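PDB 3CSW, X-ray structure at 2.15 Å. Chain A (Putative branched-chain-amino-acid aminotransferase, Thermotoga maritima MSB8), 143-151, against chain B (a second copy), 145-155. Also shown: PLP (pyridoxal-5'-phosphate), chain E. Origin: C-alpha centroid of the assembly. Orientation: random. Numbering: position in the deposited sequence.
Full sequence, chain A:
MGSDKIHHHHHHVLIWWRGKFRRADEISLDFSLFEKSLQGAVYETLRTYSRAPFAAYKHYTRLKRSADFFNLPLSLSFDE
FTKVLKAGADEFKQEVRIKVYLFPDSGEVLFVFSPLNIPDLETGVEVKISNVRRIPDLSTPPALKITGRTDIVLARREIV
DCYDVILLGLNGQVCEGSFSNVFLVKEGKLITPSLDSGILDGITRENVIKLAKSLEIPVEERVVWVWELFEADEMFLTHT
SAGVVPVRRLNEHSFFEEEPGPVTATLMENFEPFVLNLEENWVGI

Chain A, residues 143-151: ALKITGRTD
Chain B 145-155: KITGRTDIVLA

Type I beta turns run from Ile A146 to Arg A149 and from Ile B146 to Arg B149, closed by a weak hydrogen bond from Arg A149 N to Ile A146 O (3.5 Å) and from Arg B149 N to Ile B146 O (3.3 Å). Arg A149 and Arg B149 occupy the N-cap positions of helices beginning at Thr A150 and Thr B150. The turns meet at Gly A148 and Gly B148, whose CA atoms lie 4.3 Å apart, with phi/psi of -100/1 and -97/0. Glycine suits this approach: an ideal CB on Gly B148 would sit 2.9 Å from Gly A148 CA, a clash. Gly A148 O and Gly B148 O, both acceptors, stand 3.4 Å apart without bonding.

No direct hydrogen bond crosses the contact, which buries 338 Å². Instead, water 1 accepts from Thr A150 N and from Thr B150 N, each at 2.9 Å, linking the two helix starts. Both threonines adopt chi1 p and point toward the partner, so Thr A150 CG2 reaches Ile B146 CG2 (3.6 Å) and Thr B150 CG2 reaches Ile A146 CG2 (3.8 Å); both isoleucines are t,t. Leu A144 (t,p) adds an apolar contact, CD2 to Leu B154 CD2 (4.2 Å).

Each arginine (p,t,m) leads its end away, into salt bridges: Arg A149 NE–Asp A151 OD1, 2.9 Å; Arg B149 NH2–Asp B151 OD2, 3.0 Å.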

# COMPACT_ATOMS: atom_id res chain seq x y z
N ALA A 143 7.40 12.40 -11.65
CA ALA A 143 7.95 13.29 -12.67
C ALA A 143 9.16 14.11 -12.21
O ALA A 143 9.70 14.87 -13.00
CB ALA A 143 6.85 14.24 -13.23
N LEU A 144 9.58 14.00 -10.95
CA LEU A 144 10.83 14.67 -10.51
C LEU A 144 12.07 13.91 -11.05
O LEU A 144 12.42 12.84 -10.55
CB LEU A 144 10.89 14.81 -8.97
CG LEU A 144 12.19 15.32 -8.34
CD1 LEU A 144 12.60 16.72 -8.89
CD2 LEU A 144 12.10 15.34 -6.82
N LYS A 145 12.72 14.47 -12.07
CA LYS A 145 13.94 13.89 -12.63
C LYS A 145 15.11 14.48 -11.88
O LYS A 145 15.58 15.58 -12.21
CB LYS A 145 14.12 14.22 -14.10
CG LYS A 145 13.41 13.36 -15.06
CD LYS A 145 13.69 13.82 -16.51
CE LYS A 145 14.92 13.18 -17.09
NZ LYS A 145 14.55 11.94 -17.85
N ILE A 146 15.56 13.74 -10.86
CA ILE A 146 16.63 14.14 -9.96
C ILE A 146 17.67 12.98 -9.93
O ILE A 146 17.31 11.81 -10.01
CB ILE A 146 16.09 14.60 -8.59
CG1 ILE A 146 17.20 15.33 -7.81
CG2 ILE A 146 15.48 13.43 -7.77
CD1 ILE A 146 16.72 16.24 -6.72
N THR A 147 18.96 13.33 -9.92
CA THR A 147 20.05 12.37 -10.12
C THR A 147 20.17 11.29 -9.02
O THR A 147 20.66 10.18 -9.27
CB THR A 147 21.42 13.08 -10.26
OG1 THR A 147 21.60 13.97 -9.15
CG2 THR A 147 21.53 13.84 -11.61
N GLY A 148 19.73 11.63 -7.82
CA GLY A 148 19.84 10.72 -6.68
C GLY A 148 18.63 9.93 -6.28
O GLY A 148 18.70 9.21 -5.30
N ARG A 149 17.50 10.06 -7.00
CA ARG A 149 16.29 9.33 -6.61
C ARG A 149 16.57 7.82 -6.63
O ARG A 149 17.05 7.25 -7.62
CB ARG A 149 15.07 9.72 -7.45
CG ARG A 149 15.10 9.35 -8.93
CD ARG A 149 13.79 9.76 -9.55
NE ARG A 149 12.69 9.03 -8.90
CZ ARG A 149 11.47 9.50 -8.67
NH1 ARG A 149 11.16 10.75 -8.97
NH2 ARG A 149 10.56 8.73 -8.06
N THR A 150 16.26 7.17 -5.52
CA THR A 150 16.81 5.87 -5.24
C THR A 150 16.15 4.72 -6.01
O THR A 150 16.78 3.68 -6.18
CB THR A 150 16.85 5.61 -3.73
OG1 THR A 150 15.58 5.94 -3.20
CG2 THR A 150 17.93 6.49 -3.02
N ASP A 151 14.91 4.88 -6.47
CA ASP A 151 14.32 3.82 -7.31
C ASP A 151 15.12 3.67 -8.62
O ASP A 151 15.51 2.57 -9.00
CB ASP A 151 12.80 3.98 -7.58
CG ASP A 151 12.37 5.40 -8.02
OD1 ASP A 151 13.20 6.35 -8.05
OD2 ASP A 151 11.16 5.56 -8.31
N LYS B 145 21.33 5.14 4.46
CA LYS B 145 21.73 6.54 4.60
C LYS B 145 22.50 6.96 3.35
O LYS B 145 23.72 6.95 3.33
CB LYS B 145 22.61 6.78 5.87
CG LYS B 145 21.92 6.63 7.23
CD LYS B 145 22.80 7.25 8.39
CE LYS B 145 22.12 7.29 9.77
NZ LYS B 145 22.65 6.43 10.92
N ILE B 146 21.76 7.31 2.30
CA ILE B 146 22.30 7.78 1.03
C ILE B 146 21.81 9.22 0.87
O ILE B 146 20.63 9.53 1.11
CB ILE B 146 21.93 6.82 -0.16
CG1 ILE B 146 22.74 7.16 -1.42
CG2 ILE B 146 20.37 6.73 -0.37
CD1 ILE B 146 22.79 6.05 -2.51
N THR B 147 22.73 10.12 0.51
CA THR B 147 22.46 11.58 0.48
C THR B 147 21.34 12.04 -0.45
O THR B 147 20.79 13.11 -0.23
CB THR B 147 23.72 12.39 0.11
OG1 THR B 147 24.24 11.90 -1.12
CG2 THR B 147 24.76 12.25 1.17
N GLY B 148 21.00 11.26 -1.48
CA GLY B 148 19.99 11.67 -2.45
C GLY B 148 18.58 11.15 -2.23
O GLY B 148 17.69 11.47 -3.01
N ARG B 149 18.36 10.37 -1.18
CA ARG B 149 17.05 9.79 -0.92
C ARG B 149 15.99 10.90 -0.84
O ARG B 149 16.12 11.87 -0.08
CB ARG B 149 17.05 8.79 0.26
CG ARG B 149 17.38 9.30 1.65
CD ARG B 149 17.30 8.13 2.66
NE ARG B 149 15.95 7.60 2.68
CZ ARG B 149 15.61 6.32 2.80
NH1 ARG B 149 16.52 5.35 2.94
NH2 ARG B 149 14.34 6.01 2.74
N THR B 150 14.97 10.77 -1.69
CA THR B 150 14.06 11.88 -1.97
C THR B 150 13.02 12.15 -0.87
O THR B 150 12.49 13.25 -0.79
CB THR B 150 13.40 11.75 -3.33
OG1 THR B 150 12.86 10.42 -3.49
CG2 THR B 150 14.40 12.06 -4.44
N ASP B 151 12.77 11.18 -0.00
CA ASP B 151 11.90 11.46 1.15
C ASP B 151 12.53 12.51 2.08
O ASP B 151 11.91 13.51 2.41
CB ASP B 151 11.43 10.17 1.89
CG ASP B 151 12.55 9.19 2.21
OD1 ASP B 151 13.72 9.45 1.92
OD2 ASP B 151 12.22 8.09 2.72
N ILE B 152 13.80 12.30 2.44
CA ILE B 152 14.54 13.22 3.29
C ILE B 152 14.79 14.53 2.52
O ILE B 152 14.51 15.60 3.02
CB ILE B 152 15.86 12.57 3.79
CG1 ILE B 152 15.56 11.27 4.57
CG2 ILE B 152 16.68 13.54 4.61
CD1 ILE B 152 14.65 11.42 5.84
N VAL B 153 15.26 14.43 1.29
CA VAL B 153 15.54 15.65 0.52
C VAL B 153 14.31 16.56 0.42
O VAL B 153 14.43 17.77 0.65
CB VAL B 153 16.18 15.34 -0.89
CG1 VAL B 153 16.16 16.57 -1.81
CG2 VAL B 153 17.61 14.80 -0.69
N LEU B 154 13.14 16.00 0.11
CA LEU B 154 11.95 16.81 -0.06
C LEU B 154 11.37 17.27 1.27
O LEU B 154 10.79 18.35 1.36
CB LEU B 154 10.87 16.05 -0.85
CG LEU B 154 11.14 15.75 -2.32
CD1 LEU B 154 9.98 14.88 -2.88
CD2 LEU B 154 11.33 17.08 -3.13
N ALA B 155 11.51 16.44 2.31
CA ALA B 155 11.01 16.79 3.64
C ALA B 155 11.85 17.96 4.23
O ALA B 155 11.31 18.85 4.87
CB ALA B 155 11.04 15.55 4.57
N1 PLP E . 11.58 6.80 -17.64
C2 PLP E . 12.65 7.19 -16.85
C2A PLP E . 12.68 6.70 -15.43
C3 PLP E . 13.65 8.03 -17.38
O3 PLP E . 14.76 8.36 -16.64
C4 PLP E . 13.56 8.46 -18.73
C4A PLP E . 14.65 9.29 -19.34
O4A PLP E . 15.68 8.75 -19.79
C5 PLP E . 12.48 8.04 -19.51
C6 PLP E . 11.49 7.22 -18.95
C5A PLP E . 12.44 8.27 -21.01
O4P PLP E . 11.97 9.58 -21.29
P PLP E . 12.35 10.38 -22.66
O1P PLP E . 11.95 11.86 -22.52
O2P PLP E . 11.62 9.76 -23.81
O3P PLP E . 13.86 10.22 -22.81
O HOH W 1 14.75 8.49 -3.45